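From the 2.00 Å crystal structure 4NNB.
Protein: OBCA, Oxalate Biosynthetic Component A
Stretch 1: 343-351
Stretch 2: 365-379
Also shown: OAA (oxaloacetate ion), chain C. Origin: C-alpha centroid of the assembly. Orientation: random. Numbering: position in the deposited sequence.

Stretch 1 (343-351) TRPEVEVFN
Stretch 2, residues 365-379: RLLRTGKPVLFMLVA

Strands 344-349 and 373-378 of one chain lie side by side as parallel neighbours, their N-to-C directions 29° apart and their axes 4.4 Å apart at closest approach. Four backbone hydrogen bonds hold them in register: Val347 N to Leu374 O (2.8 Å), Met376 N to Val347 O (2.8 Å), Val349 N to Met376 O (2.7 Å) and Val378 N to Val349 O (3.1 Å). Val347 and Val349 thus each use both N and O toward the partner strand, the alternation expected of parallel pairing. Val347 pairs with Phe375 (CA to CA 4.6 Å), Glu348 with Met376 (5.0 Å) and Val349 with Leu377 (4.9 Å); phi/psi is -76/114 at Val347 and -131/144 at Phe375, with psi falling to 86 at Val349 and 71 at Val378. Phe375 CA also approaches Val347 O at 3.4 Å as a CA-H...O contact.

Before this ladder the strands are bridged by water 3, which donates to Pro345 O (2.6 Å) and accepts from Leu374 N (2.8 Å). Past its other end, water 5 lies 2.8 Å from Phe350 O and 3.0 Å from Val378 O, linking the two strands.

Arg344 (chi1-chi3 t, p, p; chi4 85°) leaves its backbone sideways, but its end reaches the turn after helix 365-368. Its NH1 donates to Pro372 O (3.0 Å), and its NE makes a weak bond to Thr369 O (3.3 Å). Gly370 O and Lys371 N lie over one guanidinium face. Gly370 has phi/psi 113/146; a CB there would stand 2.8 Å from Arg344 NE and jam against the preceding carbonyl, so the turn calls for glycine. The peptide bond before Pro372 is cis.

On the face carrying Glu346, Glu348, Leu374 and Met376, Glu346 (t, t) extends until OE2 lies 3.5 Å from Met376 CE; Met376 is t, p, p. Water 4 donates to Glu346 OE2 (2.8 Å) and Phe375 O (3.1 Å). Glu348 (m, m) folds so that its OE2 sits 2.6 Å from Glu346 OE1, a separation implying that one acid is probably protonated.

The face of Val347, Val349, Phe375 and Leu377 is apolar. Phe375 (m, chi2 -93°) brings CD1 to 3.6 Å from Val347 CB and presents its ring edge to Val349 CG2, 3.9 Å from CD1. Leu377 (m, t) places CD2 4.0 Å from Val349 CB, while Val347 CG2 meets Leu366 CD2 at 3.5 Å. Val347 and Val349 are both t.

Beyond the paired residues, Val378 (t) lays CG2 over the Phe350 ring, 4.0 Å from its centroid. The edge of that ring faces oxaloacetate, with Phe350 CZ 3.5 Å from OAA C2.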

ATOM      1  N   THR A 343      18.039   5.175  17.591  1.00 31.81           N
ATOM      2  CA  THR A 343      17.043   4.586  16.692  1.00 26.94           C
ATOM      3  C   THR A 343      17.650   3.369  16.006  1.00 29.44           C
ATOM      4  O   THR A 343      18.777   3.426  15.506  1.00 28.56           O
ATOM      5  CB  THR A 343      16.564   5.612  15.659  1.00 28.44           C
ATOM      6  OG1 THR A 343      15.876   6.666  16.343  1.00 28.72           O
ATOM      7  CG2 THR A 343      15.613   4.977  14.617  1.00 23.28           C
ATOM      8  N   ARG A 344      16.925   2.255  16.003  1.00 22.96           N
ATOM      9  CA  ARG A 344      17.426   1.049  15.353  1.00 25.47           C
ATOM     10  C   ARG A 344      17.054   1.066  13.864  1.00 25.97           C
ATOM     11  O   ARG A 344      15.875   1.204  13.509  1.00 24.59           O
ATOM     12  CB  ARG A 344      16.868  -0.198  16.057  1.00 25.63           C
ATOM     13  CG  ARG A 344      17.299  -1.553  15.460  1.00 26.53           C
ATOM     14  CD  ARG A 344      18.670  -2.001  15.990  1.00 26.79           C
ATOM     15  NE  ARG A 344      18.732  -1.887  17.442  1.00 25.64           N
ATOM     16  CZ  ARG A 344      18.312  -2.821  18.298  1.00 26.57           C
ATOM     17  NH1 ARG A 344      17.830  -3.968  17.854  1.00 23.36           N
ATOM     18  NH2 ARG A 344      18.381  -2.603  19.605  1.00 27.40           N
ATOM     19  N   PRO A 345      18.054   0.947  12.976  1.00 25.22           N
ATOM     20  CA  PRO A 345      17.647   0.931  11.567  1.00 24.76           C
ATOM     21  C   PRO A 345      16.927  -0.365  11.212  1.00 24.55           C
ATOM     22  O   PRO A 345      17.218  -1.433  11.750  1.00 26.09           O
ATOM     23  CB  PRO A 345      18.973   1.061  10.782  1.00 25.53           C
ATOM     24  CG  PRO A 345      20.065   0.835  11.762  1.00 27.89           C
ATOM     25  CD  PRO A 345      19.513   1.018  13.157  1.00 26.79           C
ATOM     26  N   GLU A 346      15.948  -0.258  10.326  1.00 25.06           N
ATOM     27  CA  GLU A 346      15.468  -1.453   9.652  1.00 24.52           C
ATOM     28  C   GLU A 346      16.023  -1.353   8.254  1.00 23.61           C
ATOM     29  O   GLU A 346      15.707  -0.400   7.522  1.00 22.17           O
ATOM     30  CB  GLU A 346      13.939  -1.536   9.615  1.00 24.35           C
ATOM     31  CG  GLU A 346      13.436  -2.688   8.747  1.00 24.37           C
ATOM     32  CD  GLU A 346      11.915  -2.786   8.708  1.00 25.75           C
ATOM     33  OE1 GLU A 346      11.288  -2.025   7.957  1.00 25.60           O
ATOM     34  OE2 GLU A 346      11.348  -3.640   9.419  1.00 26.66           O
ATOM     35  N   VAL A 347      16.861  -2.318   7.876  1.00 23.39           N
ATOM     36  CA  VAL A 347      17.426  -2.310   6.526  1.00 22.97           C
ATOM     37  C   VAL A 347      16.353  -2.785   5.558  1.00 23.61           C
ATOM     38  O   VAL A 347      15.898  -3.943   5.630  1.00 23.10           O
ATOM     39  CB  VAL A 347      18.687  -3.200   6.401  1.00 22.05           C
ATOM     40  CG1 VAL A 347      19.245  -3.112   4.992  1.00 21.52           C
ATOM     41  CG2 VAL A 347      19.758  -2.752   7.392  1.00 23.90           C
ATOM     42  N   GLU A 348      15.919  -1.876   4.685  1.00 23.06           N
ATOM     43  CA  GLU A 348      14.941  -2.205   3.649  1.00 22.54           C
ATOM     44  C   GLU A 348      15.696  -2.871   2.518  1.00 24.52           C
ATOM     45  O   GLU A 348      16.382  -2.194   1.747  1.00 24.23           O
ATOM     46  CB  GLU A 348      14.257  -0.952   3.086  1.00 24.90           C
ATOM     47  CG  GLU A 348      13.617  -0.038   4.094  1.00 29.80           C
ATOM     48  CD  GLU A 348      12.477  -0.698   4.837  1.00 32.49           C
ATOM     49  OE1 GLU A 348      11.308  -0.613   4.383  1.00 36.87           O
ATOM     50  OE2 GLU A 348      12.756  -1.278   5.893  1.00 34.02           O
ATOM     51  N   VAL A 349      15.590  -4.190   2.423  1.00 21.49           N
ATOM     52  CA  VAL A 349      16.332  -4.922   1.401  1.00 22.31           C
ATOM     53  C   VAL A 349      15.568  -4.917   0.065  1.00 24.69           C
ATOM     54  O   VAL A 349      14.798  -5.840  -0.246  1.00 24.28           O
ATOM     55  CB  VAL A 349      16.645  -6.359   1.847  1.00 23.72           C
ATOM     56  CG1 VAL A 349      17.571  -7.027   0.835  1.00 24.23           C
ATOM     57  CG2 VAL A 349      17.296  -6.366   3.233  1.00 24.70           C
ATOM     58  N   PHE A 350      15.783  -3.869  -0.718  1.00 22.53           N
ATOM     59  CA  PHE A 350      15.099  -3.712  -2.003  1.00 23.61           C
ATOM     60  C   PHE A 350      15.746  -4.536  -3.113  1.00 26.18           C
ATOM     61  O   PHE A 350      15.083  -4.908  -4.079  1.00 24.27           O
ATOM     62  CB  PHE A 350      15.111  -2.238  -2.446  1.00 24.60           C
ATOM     63  CG  PHE A 350      14.078  -1.372  -1.759  1.00 24.58           C
ATOM     64  CD1 PHE A 350      14.436  -0.541  -0.696  1.00 22.38           C
ATOM     65  CD2 PHE A 350      12.753  -1.380  -2.191  1.00 23.03           C
ATOM     66  CE1 PHE A 350      13.484   0.273  -0.071  1.00 23.81           C
ATOM     67  CE2 PHE A 350      11.790  -0.579  -1.574  1.00 23.27           C
ATOM     68  CZ  PHE A 350      12.145   0.247  -0.519  1.00 22.84           C
ATOM     69  N   ASN A 351      17.048  -4.796  -2.998  1.00 25.07           N
ATOM     70  CA  ASN A 351      17.808  -5.322  -4.139  1.00 24.88           C
ATOM     71  C   ASN A 351      19.085  -6.020  -3.698  1.00 23.29           C
ATOM     72  O   ASN A 351      19.455  -5.951  -2.524  1.00 25.51           O
ATOM     73  CB  ASN A 351      18.107  -4.191  -5.143  1.00 22.93           C
ATOM     74  CG  ASN A 351      18.822  -3.000  -4.495  1.00 24.16           C
ATOM     75  OD1 ASN A 351      19.675  -3.173  -3.629  1.00 25.14           O
ATOM     76  ND2 ASN A 351      18.454  -1.794  -4.901  1.00 20.08           N
ATOM     77  N   ARG A 365      28.920  -0.687  10.873  1.00 23.19           N
ATOM     78  CA  ARG A 365      27.996   0.391  11.249  1.00 27.22           C
ATOM     79  C   ARG A 365      26.649  -0.174  11.703  1.00 25.23           C
ATOM     80  O   ARG A 365      26.050   0.323  12.656  1.00 26.14           O
ATOM     81  CB  ARG A 365      27.799   1.392  10.092  1.00 27.63           C
ATOM     82  CG  ARG A 365      28.879   2.500  10.009  1.00 35.98           C
ATOM     83  CD  ARG A 365      28.730   3.291   8.716  1.00 39.57           C
ATOM     84  NE  ARG A 365      29.563   4.505   8.664  1.00 38.99           N
ATOM     85  CZ  ARG A 365      30.829   4.527   8.253  1.00 41.13           C
ATOM     86  NH1 ARG A 365      31.439   3.408   7.866  1.00 35.66           N
ATOM     87  NH2 ARG A 365      31.492   5.673   8.223  1.00 45.40           N
ATOM     88  N   LEU A 366      26.183  -1.214  11.020  1.00 25.14           N
ATOM     89  CA  LEU A 366      24.935  -1.880  11.399  1.00 27.44           C
ATOM     90  C   LEU A 366      25.077  -2.574  12.748  1.00 29.00           C
ATOM     91  O   LEU A 366      24.129  -2.634  13.535  1.00 26.86           O
ATOM     92  CB  LEU A 366      24.514  -2.881  10.317  1.00 25.33           C
ATOM     93  CG  LEU A 366      23.837  -2.234   9.103  1.00 22.01           C
ATOM     94  CD1 LEU A 366      23.837  -3.185   7.932  1.00 24.13           C
ATOM     95  CD2 LEU A 366      22.419  -1.793   9.457  1.00 21.34           C
ATOM     96  N   LEU A 367      26.265  -3.093  13.030  1.00 26.06           N
ATOM     97  CA  LEU A 367      26.477  -3.733  14.325  1.00 30.84           C
ATOM     98  C   LEU A 367      26.449  -2.678  15.412  1.00 30.32           C
ATOM     99  O   LEU A 367      25.877  -2.885  16.481  1.00 30.92           O
ATOM    100  CB  LEU A 367      27.793  -4.510  14.362  1.00 29.61           C
ATOM    101  CG  LEU A 367      27.845  -5.773  13.504  1.00 31.43           C
ATOM    102  CD1 LEU A 367      29.206  -6.443  13.647  1.00 33.95           C
ATOM    103  CD2 LEU A 367      26.729  -6.730  13.876  1.00 28.78           C
ATOM    104  N   ARG A 368      27.046  -1.529  15.117  1.00 27.10           N
ATOM    105  CA  ARG A 368      27.087  -0.417  16.050  1.00 29.37           C
ATOM    106  C   ARG A 368      25.720   0.144  16.434  1.00 32.69           C
ATOM    107  O   ARG A 368      25.563   0.684  17.530  1.00 27.16           O
ATOM    108  CB  ARG A 368      27.953   0.707  15.479  1.00 28.99           C
ATOM    109  CG  ARG A 368      29.116   1.067  16.371  1.00 39.73           C
ATOM    110  CD  ARG A 368      30.367   1.328  15.583  1.00 37.49           C
ATOM    111  NE  ARG A 368      30.318   2.548  14.790  1.00 40.27           N
ATOM    112  CZ  ARG A 368      30.989   2.701  13.646  1.00 46.40           C
ATOM    113  NH1 ARG A 368      31.731   1.700  13.179  1.00 41.41           N
ATOM    114  NH2 ARG A 368      30.918   3.837  12.959  1.00 39.21           N
ATOM    115  N   THR A 369      24.738   0.047  15.538  1.00 28.87           N
ATOM    116  CA  THR A 369      23.428   0.621  15.832  1.00 27.52           C
ATOM    117  C   THR A 369      22.557  -0.326  16.651  1.00 31.56           C
ATOM    118  O   THR A 369      21.404  -0.001  16.945  1.00 32.74           O
ATOM    119  CB  THR A 369      22.668   1.102  14.561  1.00 30.15           C
ATOM    120  OG1 THR A 369      22.720   0.095  13.544  1.00 26.24           O
ATOM    121  CG2 THR A 369      23.263   2.399  14.024  1.00 28.80           C
ATOM    122  N   GLY A 370      23.102  -1.499  16.990  1.00 31.11           N
ATOM    123  CA  GLY A 370      22.455  -2.410  17.933  1.00 31.01           C
ATOM    124  C   GLY A 370      21.945  -3.740  17.391  1.00 30.80           C
ATOM    125  O   GLY A 370      21.476  -3.840  16.245  1.00 27.29           O
ATOM    126  N   LYS A 371      22.028  -4.768  18.228  1.00 28.94           N
ATOM    127  CA  LYS A 371      21.575  -6.103  17.869  1.00 28.08           C
ATOM    128  C   LYS A 371      20.253  -6.398  18.563  1.00 28.39           C
ATOM    129  O   LYS A 371      19.989  -5.867  19.639  1.00 27.73           O
ATOM    130  CB  LYS A 371      22.610  -7.160  18.264  1.00 31.37           C
ATOM    131  CG  LYS A 371      23.965  -7.030  17.571  1.00 37.90           C
ATOM    132  CD  LYS A 371      24.935  -8.118  18.089  1.00 45.22           C
ATOM    133  CE  LYS A 371      26.234  -8.185  17.268  1.00 48.26           C
ATOM    134  NZ  LYS A 371      26.417  -9.469  16.484  1.00 45.34           N
ATOM    135  N   PRO A 372      19.398  -7.218  17.939  1.00 27.92           N
ATOM    136  CA  PRO A 372      19.522  -7.799  16.596  1.00 24.44           C
ATOM    137  C   PRO A 372      19.428  -6.741  15.502  1.00 25.26           C
ATOM    138  O   PRO A 372      18.705  -5.743  15.642  1.00 26.46           O
ATOM    139  CB  PRO A 372      18.307  -8.734  16.507  1.00 27.21           C
ATOM    140  CG  PRO A 372      17.323  -8.172  17.488  1.00 28.79           C
ATOM    141  CD  PRO A 372      18.168  -7.666  18.617  1.00 30.43           C
ATOM    142  N   VAL A 373      20.179  -6.960  14.430  1.00 25.11           N
ATOM    143  CA  VAL A 373      20.090  -6.104  13.246  1.00 24.97           C
ATOM    144  C   VAL A 373      18.808  -6.486  12.503  1.00 23.04           C
ATOM    145  O   VAL A 373      18.495  -7.671  12.365  1.00 21.92           O
ATOM    146  CB  VAL A 373      21.317  -6.284  12.350  1.00 24.59           C
ATOM    147  CG1 VAL A 373      21.246  -5.329  11.146  1.00 21.74           C
ATOM    148  CG2 VAL A 373      22.609  -6.044  13.172  1.00 25.53           C
ATOM    149  N   LEU A 374      18.058  -5.485  12.054  1.00 26.06           N
ATOM    150  CA  LEU A 374      16.724  -5.718  11.499  1.00 23.95           C
ATOM    151  C   LEU A 374      16.706  -5.570   9.986  1.00 24.95           C
ATOM    152  O   LEU A 374      17.260  -4.602   9.453  1.00 22.93           O
ATOM    153  CB  LEU A 374      15.732  -4.717  12.100  1.00 24.96           C
ATOM    154  CG  LEU A 374      15.669  -4.582  13.616  1.00 23.23           C
ATOM    155  CD1 LEU A 374      14.596  -3.545  14.005  1.00 22.11           C
ATOM    156  CD2 LEU A 374      15.378  -5.917  14.248  1.00 26.22           C
ATOM    157  N   PHE A 375      16.053  -6.510   9.299  1.00 23.44           N
ATOM    158  CA  PHE A 375      15.955  -6.482   7.835  1.00 24.78           C
ATOM    159  C   PHE A 375      14.503  -6.679   7.397  1.00 27.58           C
ATOM    160  O   PHE A 375      13.747  -7.427   8.028  1.00 26.68           O
ATOM    161  CB  PHE A 375      16.826  -7.583   7.204  1.00 23.66           C
ATOM    162  CG  PHE A 375      18.294  -7.454   7.517  1.00 24.82           C
ATOM    163  CD1 PHE A 375      19.143  -6.767   6.653  1.00 24.46           C
ATOM    164  CD2 PHE A 375      18.823  -7.997   8.680  1.00 23.72           C
ATOM    165  CE1 PHE A 375      20.503  -6.625   6.947  1.00 24.84           C
ATOM    166  CE2 PHE A 375      20.188  -7.873   8.976  1.00 26.25           C
ATOM    167  CZ  PHE A 375      21.022  -7.189   8.104  1.00 26.47           C
ATOM    168  N   MET A 376      14.116  -6.002   6.322  1.00 24.04           N
ATOM    169  CA  MET A 376      12.815  -6.222   5.688  1.00 25.39           C
ATOM    170  C   MET A 376      13.061  -6.587   4.235  1.00 24.62           C
ATOM    171  O   MET A 376      13.645  -5.796   3.488  1.00 24.83           O
ATOM    172  CB  MET A 376      11.923  -4.972   5.804  1.00 22.44           C
ATOM    173  CG  MET A 376      10.576  -5.073   5.066  1.00 22.87           C
ATOM    174  SD  MET A 376       9.507  -6.333   5.813  1.00 23.99           S
ATOM    175  CE  MET A 376       9.242  -5.588   7.412  1.00 21.07           C
ATOM    176  N   LEU A 377      12.655  -7.796   3.837  1.00 23.89           N
ATOM    177  CA  LEU A 377      12.812  -8.226   2.446  1.00 23.77           C
ATOM    178  C   LEU A 377      11.677  -7.633   1.600  1.00 24.44           C
ATOM    179  O   LEU A 377      10.508  -7.981   1.790  1.00 25.72           O
ATOM    180  CB  LEU A 377      12.824  -9.757   2.333  1.00 24.93           C
ATOM    181  CG  LEU A 377      13.889 -10.498   3.161  1.00 26.89           C
ATOM    182  CD1 LEU A 377      13.761 -12.017   2.938  1.00 27.89           C
ATOM    183  CD2 LEU A 377      15.315  -9.994   2.831  1.00 24.07           C
ATOM    184  N   VAL A 378      12.017  -6.721   0.691  1.00 22.39           N
ATOM    185  CA  VAL A 378      11.017  -6.139  -0.208  1.00 24.69           C
ATOM    186  C   VAL A 378      10.875  -7.075  -1.409  1.00 24.24           C
ATOM    187  O   VAL A 378      11.319  -6.784  -2.521  1.00 25.30           O
ATOM    188  CB  VAL A 378      11.392  -4.705  -0.638  1.00 23.09           C
ATOM    189  CG1 VAL A 378      10.202  -4.030  -1.347  1.00 22.62           C
ATOM    190  CG2 VAL A 378      11.816  -3.882   0.581  1.00 20.75           C
ATOM    191  N   ALA A 379      10.266  -8.230  -1.163  1.00 25.22           N
ATOM    192  CA  ALA A 379      10.220  -9.274  -2.177  1.00 25.31           C
ATOM    193  C   ALA A 379       9.119  -9.029  -3.205  1.00 28.11           C
ATOM    194  O   ALA A 379       8.053  -8.495  -2.878  1.00 25.32           O
ATOM    195  CB  ALA A 379      10.052 -10.645  -1.531  1.00 25.70           C
TER
HETATM  196  O1  OAA C 602      12.135   3.239   3.550  1.00 34.84           O
HETATM  197  O2  OAA C 602       9.878   3.209   3.792  1.00 27.38           O
HETATM  198  O4  OAA C 602       8.544   2.547  -1.232  1.00 33.56           O
HETATM  199  O5  OAA C 602      10.438   3.838  -1.035  1.00 36.32           O
HETATM  200  O3  OAA C 602       8.331   2.892   1.587  1.00 31.31           O
HETATM  201  C1  OAA C 602      10.939   3.074   3.043  1.00 29.88           C
HETATM  202  C2  OAA C 602      10.822   2.724   1.576  1.00 29.72           C
HETATM  203  C3  OAA C 602       9.462   2.929   0.948  1.00 28.77           C
HETATM  204  C4  OAA C 602       9.476   3.127  -0.516  1.00 25.58           C
HETATM  205  O   HOH W   1      20.916   2.886  17.212  1.00 29.81           O
HETATM  206  O   HOH W   2      19.225   0.416  19.535  1.00 42.58           O
HETATM  207  O   HOH W   3      19.218  -2.957  12.538  1.00 26.06           O
HETATM  208  O   HOH W   4      12.294  -6.124  10.378  1.00 37.88           O
HETATM  209  O   HOH W   5      12.290  -4.425  -4.068  1.00 28.26           O